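Local coordinates for 2-c-methyl-d-erythritol 4-phosphate cytidylyltransferase (Streptococcus pneumoniae, PDB 2VSI), which catalyses the transfer of the cytidylyl group of CTP to D-ribitol 5-phosphate, giving CDP-ribitol and diphosphate, at residues 7-12 and 50-55; 85-90 and 195-200; 110-115 and 169-174; 114-119 and 217-222. All blocks are in the same frame, centred on the assembly; numbering follows the deposited sequence.

Contact 1: residues 7-12 and 50-55; sequences ILAGGT and IVVGVH. With CDF (4-amino-1-{5-O-[(R)-hydroxy(phosphonooxy)phosphoryl]-alpha-D-arabinofuranosyl}pyrimidin-2(1H)-one), chain D.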
# COMPACT_ATOMS: atom_id res chain seq x y z
N ILE B 7 13.36 -6.95 -18.43
CA ILE B 7 12.95 -5.63 -17.95
C ILE B 7 11.74 -5.07 -18.70
O ILE B 7 11.85 -4.64 -19.85
CB ILE B 7 14.12 -4.60 -18.00
CG1 ILE B 7 15.38 -5.17 -17.34
CG2 ILE B 7 13.70 -3.30 -17.32
CD1 ILE B 7 15.27 -5.36 -15.84
N LEU B 8 10.60 -5.09 -18.03
CA LEU B 8 9.36 -4.58 -18.59
C LEU B 8 9.43 -3.07 -18.58
O LEU B 8 9.33 -2.44 -17.51
CB LEU B 8 8.16 -5.10 -17.79
CG LEU B 8 7.77 -6.58 -17.91
CD1 LEU B 8 7.58 -6.99 -19.36
CD2 LEU B 8 8.78 -7.49 -17.22
N ALA B 9 9.59 -2.49 -19.77
CA ALA B 9 10.02 -1.10 -19.90
C ALA B 9 9.36 -0.35 -21.06
O ALA B 9 10.02 0.49 -21.69
CB ALA B 9 11.54 -1.05 -20.04
N GLY B 10 8.09 -0.61 -21.33
CA GLY B 10 7.43 0.11 -22.42
C GLY B 10 5.96 -0.15 -22.70
O GLY B 10 5.51 -1.30 -22.72
N GLY B 11 5.23 0.94 -22.94
CA GLY B 11 3.80 0.90 -23.27
C GLY B 11 3.14 2.25 -23.08
O GLY B 11 3.62 3.09 -22.31
N THR B 12 2.04 2.47 -23.81
CA THR B 12 1.19 3.66 -23.62
C THR B 12 -0.28 3.27 -23.39
O THR B 12 -0.62 2.08 -23.36
CB THR B 12 1.32 4.68 -24.79
OG1 THR B 12 1.26 3.99 -26.05
CG2 THR B 12 2.63 5.45 -24.69
N ILE B 50 20.61 -9.21 -20.55
CA ILE B 50 19.54 -8.43 -19.97
C ILE B 50 18.65 -7.90 -21.08
O ILE B 50 19.01 -6.97 -21.80
CB ILE B 50 20.06 -7.29 -19.07
CG1 ILE B 50 21.02 -7.84 -18.01
CG2 ILE B 50 18.89 -6.55 -18.43
CD1 ILE B 50 21.90 -6.79 -17.35
N VAL B 51 17.48 -8.52 -21.21
CA VAL B 51 16.55 -8.23 -22.29
C VAL B 51 15.55 -7.17 -21.83
O VAL B 51 14.80 -7.38 -20.87
CB VAL B 51 15.83 -9.51 -22.76
CG1 VAL B 51 15.02 -9.25 -24.01
CG2 VAL B 51 16.84 -10.62 -23.01
N VAL B 52 15.53 -6.03 -22.53
CA VAL B 52 14.66 -4.90 -22.17
C VAL B 52 13.49 -4.78 -23.15
O VAL B 52 13.69 -4.78 -24.37
CB VAL B 52 15.47 -3.58 -22.09
CG1 VAL B 52 14.58 -2.43 -21.68
CG2 VAL B 52 16.63 -3.73 -21.12
N GLY B 53 12.28 -4.67 -22.61
CA GLY B 53 11.06 -4.64 -23.42
C GLY B 53 10.39 -3.28 -23.44
O GLY B 53 9.58 -2.96 -22.56
N VAL B 54 10.71 -2.48 -24.46
CA VAL B 54 10.20 -1.11 -24.60
C VAL B 54 9.12 -1.02 -25.69
O VAL B 54 8.95 -1.94 -26.49
CB VAL B 54 11.33 -0.11 -24.92
CG1 VAL B 54 12.34 -0.07 -23.78
CG2 VAL B 54 12.02 -0.49 -26.21
N HIS B 55 8.41 0.11 -25.70
CA HIS B 55 7.40 0.39 -26.72
C HIS B 55 8.06 0.40 -28.10
O HIS B 55 9.26 0.66 -28.21
CB HIS B 55 6.72 1.73 -26.42
CG HIS B 55 5.58 2.07 -27.32
ND1 HIS B 55 5.73 2.80 -28.48
CD2 HIS B 55 4.25 1.80 -27.22
CE1 HIS B 55 4.55 2.95 -29.06
NE2 HIS B 55 3.64 2.36 -28.32
O3B CDF D . 1.70 -1.66 -14.34
PB CDF D . 1.31 -0.28 -14.84
O1B CDF D . -0.01 0.22 -14.29
O2B CDF D . 1.47 -0.08 -16.33
O3A CDF D . 2.39 0.71 -14.16
PA CDF D . 3.90 0.82 -14.69
O1A CDF D . 3.87 1.35 -16.11
O2A CDF D . 4.70 1.57 -13.66
O5' CDF D . 4.39 -0.72 -14.71
C5' CDF D . 5.77 -1.08 -14.64
C4' CDF D . 6.32 -1.48 -16.01
O4' CDF D . 5.33 -2.14 -16.81
C3' CDF D . 6.79 -0.26 -16.78
O3' CDF D . 8.21 -0.25 -16.90
C2' CDF D . 6.10 -0.35 -18.13
O2' CDF D . 5.65 0.94 -18.56
C1' CDF D . 4.92 -1.27 -17.87
N1 CDF D . 4.46 -1.99 -19.06
C2 CDF D . 5.20 -3.03 -19.68
O2 CDF D . 6.30 -3.40 -19.23
N3 CDF D . 4.70 -3.64 -20.78
C4 CDF D . 3.51 -3.27 -21.30
N4 CDF D . 3.03 -3.89 -22.40
C6 CDF D . 3.27 -1.63 -19.57
C5 CDF D . 2.77 -2.26 -20.71
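I50 meets I7 through its CG2 branch, which lies 3.9 Å from I7 CG1, the two side chains running alongside each other in the same direction. V51 contributes backbone here: its carbonyl O takes the N-H of I7 at 2.9 Å. V52 is the parallel-bridge partner of I7, and its two methyls divide the work. CG2 packs on I7 CB, whereas CG1, anti to the backbone N (chi1 -178°), reaches forward to A9 CB at 3.7 Å. G53 is gripped through its backbone N and O. Its N donates to I7 O at 2.8 Å in an almost straight bond (172°), and its O accepts from A9 N at 2.8 Å. That second bond is less regular, bent to 142° with the donor above the carbonyl plane. At V54 the backbones converge, V54 CA lying 3.7 Å from G10 CA, while CG1 touches both O and CB of A9. H55 turns the edge of its ring to G11 CA, and its ND1 is hydrogen-bonded to the backbone N of D57.

From the end of the strand, L8 to G11 make up a CTP-binding segment of this GT-A-type fold, the glycine-rich loop following L8; L8 O accepts a hydrogen bond from the sugar O3' of CDF. In the sheet, strand 50-54 is flanked by 77-81 and strand 3-8 by 108-113. Helix 33-43 packs F41 on I7 and I50, and I38 on V52; helix 86-100 receives L8 and V51.

Contact 2: residues 85-90 and 195-200; sequences DRNTSI and TDACKI. With CDF (4-amino-1-{5-O-[(R)-hydroxy(phosphonooxy)phosphoryl]-alpha-D-arabinofuranosyl}pyrimidin-2(1H)-one), chain D.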
# COMPACT_ATOMS: atom_id res chain seq x y z
N ASP B 85 -0.00 -5.46 -22.89
CA ASP B 85 0.12 -5.54 -21.44
C ASP B 85 1.40 -6.29 -21.07
O ASP B 85 1.99 -6.96 -21.93
CB ASP B 85 -1.10 -6.24 -20.82
CG ASP B 85 -1.51 -7.49 -21.58
OD1 ASP B 85 -1.47 -8.59 -20.99
OD2 ASP B 85 -1.86 -7.38 -22.77
N ARG B 86 1.84 -6.17 -19.82
CA ARG B 86 3.13 -6.74 -19.39
C ARG B 86 3.25 -8.25 -19.61
O ARG B 86 4.35 -8.76 -19.80
CB ARG B 86 3.48 -6.38 -17.93
CG ARG B 86 2.32 -6.37 -16.93
CD ARG B 86 2.71 -7.02 -15.58
NE ARG B 86 4.16 -7.17 -15.40
CZ ARG B 86 4.91 -6.44 -14.57
NH1 ARG B 86 4.37 -5.49 -13.82
NH2 ARG B 86 6.22 -6.68 -14.50
N ASN B 87 2.12 -8.96 -19.59
CA ASN B 87 2.11 -10.38 -19.93
C ASN B 87 2.44 -10.63 -21.40
O ASN B 87 3.24 -11.52 -21.73
CB ASN B 87 0.77 -11.01 -19.55
CG ASN B 87 0.61 -11.17 -18.05
OD1 ASN B 87 1.50 -10.83 -17.27
ND2 ASN B 87 -0.55 -11.69 -17.64
N THR B 88 1.84 -9.83 -22.28
CA THR B 88 2.15 -9.89 -23.70
C THR B 88 3.62 -9.52 -23.91
O THR B 88 4.28 -10.04 -24.81
CB THR B 88 1.24 -8.95 -24.53
OG1 THR B 88 -0.06 -8.89 -23.94
CG2 THR B 88 1.12 -9.45 -25.97
N SER B 89 4.12 -8.62 -23.06
CA SER B 89 5.52 -8.21 -23.08
C SER B 89 6.46 -9.33 -22.63
O SER B 89 7.46 -9.60 -23.29
CB SER B 89 5.73 -6.96 -22.23
OG SER B 89 4.83 -5.93 -22.60
N ILE B 90 6.14 -9.97 -21.51
CA ILE B 90 6.92 -11.12 -21.04
C ILE B 90 6.98 -12.18 -22.15
O ILE B 90 8.04 -12.78 -22.39
CB ILE B 90 6.38 -11.71 -19.72
CG1 ILE B 90 6.37 -10.65 -18.62
CG2 ILE B 90 7.24 -12.88 -19.26
CD1 ILE B 90 5.49 -11.00 -17.42
N THR B 195 -4.09 -9.83 -15.36
CA THR B 195 -2.95 -9.21 -16.05
C THR B 195 -1.59 -9.34 -15.34
O THR B 195 -0.55 -9.05 -15.95
CB THR B 195 -3.24 -7.73 -16.45
OG1 THR B 195 -4.23 -7.18 -15.57
CG2 THR B 195 -3.74 -7.66 -17.88
N ASP B 196 -1.58 -9.76 -14.07
CA ASP B 196 -0.32 -10.01 -13.34
C ASP B 196 0.17 -11.43 -13.61
O ASP B 196 -0.63 -12.36 -13.75
CB ASP B 196 -0.48 -9.75 -11.84
CG ASP B 196 0.70 -10.27 -11.01
OD1 ASP B 196 0.45 -10.85 -9.93
OD2 ASP B 196 1.86 -10.10 -11.42
N ALA B 197 1.50 -11.59 -13.69
CA ALA B 197 2.13 -12.85 -14.09
C ALA B 197 2.05 -13.95 -13.04
O ALA B 197 1.82 -15.11 -13.39
CB ALA B 197 3.58 -12.61 -14.48
N CYS B 198 2.23 -13.59 -11.78
CA CYS B 198 2.13 -14.55 -10.67
C CYS B 198 0.71 -15.03 -10.45
O CYS B 198 0.50 -16.13 -9.93
CB CYS B 198 2.69 -13.94 -9.39
SG CYS B 198 4.48 -13.77 -9.41
N LYS B 199 -0.27 -14.21 -10.84
CA LYS B 199 -1.68 -14.56 -10.72
C LYS B 199 -2.03 -15.75 -11.62
O LYS B 199 -2.98 -16.49 -11.34
CB LYS B 199 -2.56 -13.35 -11.03
CG LYS B 199 -3.97 -13.41 -10.44
CD LYS B 199 -4.72 -12.10 -10.67
CE LYS B 199 -6.20 -12.22 -10.31
NZ LYS B 199 -6.44 -12.30 -8.85
N ILE B 200 -1.26 -15.93 -12.69
CA ILE B 200 -1.45 -17.05 -13.63
C ILE B 200 -1.01 -18.37 -13.00
O ILE B 200 -1.74 -19.37 -13.05
CB ILE B 200 -0.70 -16.82 -14.97
CG1 ILE B 200 -1.08 -15.47 -15.59
CG2 ILE B 200 -0.98 -17.96 -15.96
CD1 ILE B 200 -0.05 -14.91 -16.55
O3B CDF D . 1.70 -1.66 -14.34
PB CDF D . 1.31 -0.28 -14.84
O1B CDF D . -0.01 0.22 -14.29
O2B CDF D . 1.47 -0.08 -16.33
O3A CDF D . 2.39 0.71 -14.16
PA CDF D . 3.90 0.82 -14.69
O1A CDF D . 3.87 1.35 -16.11
O2A CDF D . 4.70 1.57 -13.66
O5' CDF D . 4.39 -0.72 -14.71
C5' CDF D . 5.77 -1.08 -14.64
C4' CDF D . 6.32 -1.48 -16.01
O4' CDF D . 5.33 -2.14 -16.81
C3' CDF D . 6.79 -0.26 -16.78
O3' CDF D . 8.21 -0.25 -16.90
C2' CDF D . 6.10 -0.35 -18.13
O2' CDF D . 5.65 0.94 -18.56
C1' CDF D . 4.92 -1.27 -17.87
N1 CDF D . 4.46 -1.99 -19.06
C2 CDF D . 5.20 -3.03 -19.68
O2 CDF D . 6.30 -3.40 -19.23
N3 CDF D . 4.70 -3.64 -20.78
C4 CDF D . 3.51 -3.27 -21.30
N4 CDF D . 3.03 -3.89 -22.40
C6 CDF D . 3.27 -1.63 -19.57
C5 CDF D . 2.77 -2.26 -20.71
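N87 lays its side-chain amide against the backbone of T195, with T195 O 3.0 Å from OD1 and 3.1 Å from ND2. Neither pair is a hydrogen bond: the first joins two acceptors and the second is badly aimed, so this is polar packing. I200, its side chain pointing against that of N87, brings CD1 to N87 ND2, at 3.4 Å. One turn further along the helix, I90 CD1 rests on A197 CB at 3.9 Å. At the other end the T195 and D85 side chains cross at about a right angle, T195 CG2 lying 4.0 Å from D85 OD1. R86 bends at chi2 and chi3, passing its CG and CD by T195 O before its guanidinium turns to D113 in a salt bridge.

D85 is the N-cap of helix 86-100, whose first turn belongs to the CTP-binding segment of this cytidylyltransferase. T88 OG1 donates back to D85 OD2 at 2.6 Å, arriving from above the carboxylate plane. S89 OG receives the cytosine amino group, CDF N4, at 2.7 Å with an angle of 146°. Behind these two hydroxyls stand further hydrogen bonds, T88 OG1 with the hydroxyl of Y183 and S89 OG with the N of G83.

Farther out, helix 176-185 covers I90 and I200 with F179, and D196 OD2 is hydrogen-bonded to Q172 NE2.

Contact 3: residues 110-115 and 169-174; sequences VTHDSV and QTPQTF. With CDF (4-amino-1-{5-O-[(R)-hydroxy(phosphonooxy)phosphoryl]-alpha-D-arabinofuranosyl}pyrimidin-2(1H)-one), chain D.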
# COMPACT_ATOMS: atom_id res chain seq x y z
N VAL B 110 14.22 -13.37 -14.76
CA VAL B 110 13.94 -12.47 -13.65
C VAL B 110 13.29 -11.20 -14.19
O VAL B 110 13.97 -10.26 -14.60
CB VAL B 110 15.21 -12.14 -12.84
CG1 VAL B 110 14.87 -11.22 -11.66
CG2 VAL B 110 15.87 -13.41 -12.34
N THR B 111 11.95 -11.20 -14.22
CA THR B 111 11.19 -10.07 -14.72
C THR B 111 11.20 -8.94 -13.68
O THR B 111 11.17 -9.20 -12.48
CB THR B 111 9.73 -10.46 -15.05
OG1 THR B 111 8.95 -10.57 -13.85
CG2 THR B 111 9.67 -11.77 -15.80
N HIS B 112 11.22 -7.69 -14.15
CA HIS B 112 11.31 -6.55 -13.25
C HIS B 112 10.83 -5.24 -13.88
O HIS B 112 11.16 -4.95 -15.02
CB HIS B 112 12.76 -6.42 -12.75
CG HIS B 112 12.93 -5.43 -11.64
ND1 HIS B 112 12.55 -5.70 -10.34
CD2 HIS B 112 13.44 -4.18 -11.64
CE1 HIS B 112 12.83 -4.65 -9.59
NE2 HIS B 112 13.37 -3.72 -10.35
N ASP B 113 10.06 -4.46 -13.14
CA ASP B 113 9.65 -3.13 -13.58
C ASP B 113 10.85 -2.21 -13.79
O ASP B 113 11.68 -2.05 -12.89
CB ASP B 113 8.71 -2.48 -12.57
CG ASP B 113 7.39 -3.20 -12.43
OD1 ASP B 113 7.00 -3.93 -13.36
OD2 ASP B 113 6.73 -3.01 -11.39
N SER B 114 10.95 -1.61 -14.97
CA SER B 114 11.97 -0.60 -15.26
C SER B 114 11.88 0.62 -14.35
O SER B 114 12.88 1.30 -14.11
CB SER B 114 11.89 -0.14 -16.72
OG SER B 114 10.72 0.63 -16.95
N VAL B 115 10.67 0.90 -13.85
CA VAL B 115 10.39 2.03 -12.94
C VAL B 115 10.59 1.68 -11.46
O VAL B 115 10.08 2.37 -10.57
CB VAL B 115 8.95 2.60 -13.13
CG1 VAL B 115 8.82 3.32 -14.47
CG2 VAL B 115 7.89 1.51 -12.96
N GLN B 169 5.35 -6.62 -5.55
CA GLN B 169 6.42 -5.82 -6.14
C GLN B 169 6.94 -6.56 -7.36
O GLN B 169 6.24 -7.41 -7.91
CB GLN B 169 7.55 -5.58 -5.13
CG GLN B 169 7.17 -4.70 -3.94
CD GLN B 169 8.35 -4.35 -3.06
OE1 GLN B 169 9.47 -4.79 -3.30
NE2 GLN B 169 8.10 -3.56 -2.02
N THR B 170 8.14 -6.20 -7.80
CA THR B 170 8.95 -7.02 -8.68
C THR B 170 10.35 -6.96 -8.07
O THR B 170 10.64 -6.01 -7.33
CB THR B 170 8.97 -6.52 -10.16
OG1 THR B 170 9.76 -5.33 -10.27
CG2 THR B 170 7.56 -6.28 -10.69
N PRO B 171 11.24 -7.94 -8.37
CA PRO B 171 11.16 -9.07 -9.30
C PRO B 171 10.02 -10.07 -9.14
O PRO B 171 9.53 -10.33 -8.02
CB PRO B 171 12.49 -9.80 -9.06
CG PRO B 171 13.40 -8.78 -8.56
CD PRO B 171 12.55 -7.89 -7.70
N GLN B 172 9.59 -10.58 -10.29
CA GLN B 172 8.80 -11.81 -10.39
C GLN B 172 9.59 -12.75 -11.28
O GLN B 172 9.94 -12.40 -12.42
CB GLN B 172 7.42 -11.52 -10.96
CG GLN B 172 6.58 -10.54 -10.14
CD GLN B 172 5.16 -10.42 -10.65
OE1 GLN B 172 4.90 -10.50 -11.85
NE2 GLN B 172 4.22 -10.21 -9.73
N THR B 173 9.90 -13.94 -10.78
CA THR B 173 10.83 -14.84 -11.47
C THR B 173 10.22 -16.21 -11.78
O THR B 173 9.41 -16.72 -11.00
CB THR B 173 12.12 -15.02 -10.66
OG1 THR B 173 12.75 -13.74 -10.51
CG2 THR B 173 13.10 -15.98 -11.34
N PHE B 174 10.60 -16.77 -12.93
CA PHE B 174 10.11 -18.07 -13.39
C PHE B 174 10.89 -18.61 -14.59
O PHE B 174 11.69 -17.91 -15.21
CB PHE B 174 8.62 -18.00 -13.74
CG PHE B 174 8.22 -16.77 -14.52
CD1 PHE B 174 8.50 -16.66 -15.87
CD2 PHE B 174 7.54 -15.73 -13.89
CE1 PHE B 174 8.13 -15.53 -16.59
CE2 PHE B 174 7.16 -14.60 -14.59
CZ PHE B 174 7.46 -14.50 -15.94
O3B CDF D . 1.70 -1.66 -14.34
PB CDF D . 1.31 -0.28 -14.84
O1B CDF D . -0.01 0.22 -14.29
O2B CDF D . 1.47 -0.08 -16.33
O3A CDF D . 2.39 0.71 -14.16
PA CDF D . 3.90 0.82 -14.69
O1A CDF D . 3.87 1.35 -16.11
O2A CDF D . 4.70 1.57 -13.66
O5' CDF D . 4.39 -0.72 -14.71
C5' CDF D . 5.77 -1.08 -14.64
C4' CDF D . 6.32 -1.48 -16.01
O4' CDF D . 5.33 -2.14 -16.81
C3' CDF D . 6.79 -0.26 -16.78
O3' CDF D . 8.21 -0.25 -16.90
C2' CDF D . 6.10 -0.35 -18.13
O2' CDF D . 5.65 0.94 -18.56
C1' CDF D . 4.92 -1.27 -17.87
N1 CDF D . 4.46 -1.99 -19.06
C2 CDF D . 5.20 -3.03 -19.68
O2 CDF D . 6.30 -3.40 -19.23
N3 CDF D . 4.70 -3.64 -20.78
C4 CDF D . 3.51 -3.27 -21.30
N4 CDF D . 3.03 -3.89 -22.40
C6 CDF D . 3.27 -1.63 -19.57
C5 CDF D . 2.77 -2.26 -20.71
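The junction of strand 108-113 with the antiparallel strand 165-175, which runs down to the nucleotide site, is joined by T111 and Q172, a hydrogen-bonded pair. T111 N donates to Q172 O and Q172 N to T111 O, each at 3.0 Å. T111 OG1, set between backbone N and carbonyl carbon (chi1 77°), also donates to Q172 O; the 2.5 Å between them should not be read closely at this resolution. T111 CG2 is left to approach the ring of F174, 3.5 Å from CZ. On the face shared by V110 and T173, a non-hydrogen-bonded pair, V110 CG1 lies 3.8 Å from P171 CB.

Towards the site the chain turns a corner at T170, ahead of the cis peptide to P171. T170 OG1 there accepts from D113 N at 3.0 Å (161°), and T170 CG2 abuts the D113 carboxylate, whose OD2 forms a salt bridge with R116 NH1. P171 N lies in plane at the edge of the H112 ring, whose NE2 is hydrogen-bonded to R116 O. S114 OG lies 2.7 Å from CDF O3'. The strand order 3-2-1-4-6-5-7, with 165-175 antiparallel to both its neighbours, is characteristic of the IspD/TarI cytidylyltransferases.

Contact 4: residues 114-119 and 217-222; sequences SVRPFI and NLKITT. With CDF (4-amino-1-{5-O-[(R)-hydroxy(phosphonooxy)phosphoryl]-alpha-D-arabinofuranosyl}pyrimidin-2(1H)-one), chain D.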
# COMPACT_ATOMS: atom_id res chain seq x y z
N SER B 114 10.95 -1.61 -14.97
CA SER B 114 11.97 -0.60 -15.26
C SER B 114 11.88 0.62 -14.35
O SER B 114 12.88 1.30 -14.11
CB SER B 114 11.89 -0.14 -16.72
OG SER B 114 10.72 0.63 -16.95
N VAL B 115 10.67 0.90 -13.85
CA VAL B 115 10.39 2.03 -12.94
C VAL B 115 10.59 1.68 -11.46
O VAL B 115 10.08 2.37 -10.57
CB VAL B 115 8.95 2.60 -13.13
CG1 VAL B 115 8.82 3.32 -14.47
CG2 VAL B 115 7.89 1.51 -12.96
N ARG B 116 11.33 0.60 -11.21
CA ARG B 116 11.73 0.18 -9.87
C ARG B 116 13.25 0.09 -9.85
O ARG B 116 13.81 -1.01 -9.92
CB ARG B 116 11.11 -1.17 -9.52
CG ARG B 116 9.67 -1.10 -9.03
CD ARG B 116 9.19 -2.45 -8.54
NE ARG B 116 8.20 -2.33 -7.47
CZ ARG B 116 6.88 -2.39 -7.63
NH1 ARG B 116 6.34 -2.56 -8.84
NH2 ARG B 116 6.07 -2.29 -6.58
N PRO B 117 13.94 1.25 -9.78
CA PRO B 117 15.40 1.29 -9.88
C PRO B 117 16.13 1.03 -8.56
O PRO B 117 17.36 0.91 -8.56
CB PRO B 117 15.67 2.71 -10.36
CG PRO B 117 14.58 3.51 -9.77
CD PRO B 117 13.37 2.61 -9.63
N PHE B 118 15.39 0.94 -7.45
CA PHE B 118 15.98 0.73 -6.12
C PHE B 118 15.99 -0.73 -5.69
O PHE B 118 15.88 -1.05 -4.50
CB PHE B 118 15.31 1.63 -5.07
CG PHE B 118 15.41 3.09 -5.39
CD1 PHE B 118 16.58 3.80 -5.17
CD2 PHE B 118 14.32 3.77 -5.94
CE1 PHE B 118 16.68 5.15 -5.47
CE2 PHE B 118 14.40 5.12 -6.25
CZ PHE B 118 15.58 5.82 -6.01
N ILE B 119 16.12 -1.61 -6.67
CA ILE B 119 16.27 -3.02 -6.42
C ILE B 119 17.73 -3.27 -6.01
O ILE B 119 18.64 -2.71 -6.60
CB ILE B 119 15.84 -3.84 -7.66
CG1 ILE B 119 16.13 -5.33 -7.49
CG2 ILE B 119 16.46 -3.25 -8.94
CD1 ILE B 119 15.60 -6.18 -8.63
N ASN B 217 11.94 -0.14 -2.27
CA ASN B 217 11.81 -0.59 -3.67
C ASN B 217 10.63 0.07 -4.38
O ASN B 217 9.66 -0.60 -4.78
CB ASN B 217 11.72 -2.12 -3.75
CG ASN B 217 11.88 -2.66 -5.16
OD1 ASN B 217 12.32 -1.95 -6.07
ND2 ASN B 217 11.52 -3.92 -5.36
N LEU B 218 10.73 1.39 -4.53
CA LEU B 218 9.66 2.26 -5.03
C LEU B 218 9.31 2.02 -6.49
O LEU B 218 10.19 1.74 -7.31
CB LEU B 218 10.08 3.73 -4.83
CG LEU B 218 9.25 4.92 -5.34
CD1 LEU B 218 7.96 5.11 -4.55
CD2 LEU B 218 10.08 6.19 -5.29
N LYS B 219 8.02 2.13 -6.80
CA LYS B 219 7.58 2.08 -8.18
C LYS B 219 7.25 3.49 -8.67
O LYS B 219 6.21 4.07 -8.30
CB LYS B 219 6.37 1.16 -8.32
CG LYS B 219 6.06 0.77 -9.75
CD LYS B 219 4.63 0.27 -9.91
CE LYS B 219 4.48 -0.57 -11.18
NZ LYS B 219 3.14 -1.21 -11.29
N ILE B 220 8.12 4.05 -9.51
CA ILE B 220 7.97 5.42 -10.00
C ILE B 220 6.84 5.55 -11.04
O ILE B 220 7.02 5.21 -12.22
CB ILE B 220 9.32 6.00 -10.51
CG1 ILE B 220 10.36 6.00 -9.38
CG2 ILE B 220 9.14 7.41 -11.07
CD1 ILE B 220 11.79 6.08 -9.85
N THR B 221 5.68 6.02 -10.58
CA THR B 221 4.49 6.15 -11.43
C THR B 221 3.98 7.59 -11.48
O THR B 221 3.66 8.10 -12.55
CB THR B 221 3.36 5.19 -10.97
OG1 THR B 221 3.79 3.83 -11.13
CG2 THR B 221 2.08 5.40 -11.79
N THR B 222 3.89 8.23 -10.32
CA THR B 222 3.36 9.59 -10.22
C THR B 222 4.49 10.61 -10.17
O THR B 222 5.67 10.26 -10.17
CB THR B 222 2.46 9.78 -8.97
OG1 THR B 222 3.27 9.70 -7.79
CG2 THR B 222 1.36 8.72 -8.91
O3B CDF D . 1.70 -1.66 -14.34
PB CDF D . 1.31 -0.28 -14.84
O1B CDF D . -0.01 0.22 -14.29
O2B CDF D . 1.47 -0.08 -16.33
O3A CDF D . 2.39 0.71 -14.16
PA CDF D . 3.90 0.82 -14.69
O1A CDF D . 3.87 1.35 -16.11
O2A CDF D . 4.70 1.57 -13.66
O5' CDF D . 4.39 -0.72 -14.71
C5' CDF D . 5.77 -1.08 -14.64
C4' CDF D . 6.32 -1.48 -16.01
O4' CDF D . 5.33 -2.14 -16.81
C3' CDF D . 6.79 -0.26 -16.78
O3' CDF D . 8.21 -0.25 -16.90
C2' CDF D . 6.10 -0.35 -18.13
O2' CDF D . 5.65 0.94 -18.56
C1' CDF D . 4.92 -1.27 -17.87
N1 CDF D . 4.46 -1.99 -19.06
C2 CDF D . 5.20 -3.03 -19.68
O2 CDF D . 6.30 -3.40 -19.23
N3 CDF D . 4.70 -3.64 -20.78
C4 CDF D . 3.51 -3.27 -21.30
N4 CDF D . 3.03 -3.89 -22.40
C6 CDF D . 3.27 -1.63 -19.57
C5 CDF D . 2.77 -2.26 -20.71
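I220 and P117 meet in the apolar centre, I220 CD1 touching P117 CG at 3.8 Å with the side chains crossing at about a right angle. V115 CB faces I220 CB at 4.3 Å, and the ring of F118 lies obliquely beside L218 CB. The backbones are joined by one hydrogen bond: I220 N donates to V115 O at 2.8 Å, nearly straight (169°) and in the carbonyl plane. A CA-H...O contact from R116 CA to L218 O, 3.4 Å, adds a second tie.

Both segments are loops that lead from a sheet strand into a helix, 121-131 and 223-232. T222 is the N-cap of the latter, its OG1 capping the N of D225, and A229 of that helix covers F118 and I220.

At the polar edge K219 spreads over the R116 guanidinium, its CB 3.6 Å above the plane and over the centre, while N217 O stands at the guanidinium edge, 3.5 Å from NE. The salt bridge to D113 fixes the group beneath the lysine. Extended beyond CG (CG anti to the backbone N, chi1 -165°), K219 brings NZ to CDF O3B in a weak hydrogen bond, 3.4 Å. N217 ND2 is hydrogen-bonded to Q169 OE1 and T170 O.

All four contacts touch the one CDF molecule: contacts 1 and 2 at its base, with contact 1 also at the sugar, contact 3 at the sugar and alpha-phosphate and contact 4 at the sugar and diphosphate. Contact 1 joins contact 3 through the sheet, where L8 N lies 3.1 Å from H112 O, and reaches contact 2 with L8 CD1, 3.4 Å from S89 CB. Contact 3 lies centrally, about 11 Å centre to centre from each of the others. It meets contact 2 where A197 CB is 3.6 Å from Q172 OE1, and shares S114 and V115 with contact 4, H112 CE1 also lying 3.3 Å from I119 CD1. Contacts 2 and 4, with centres about 18 Å apart, do not touch.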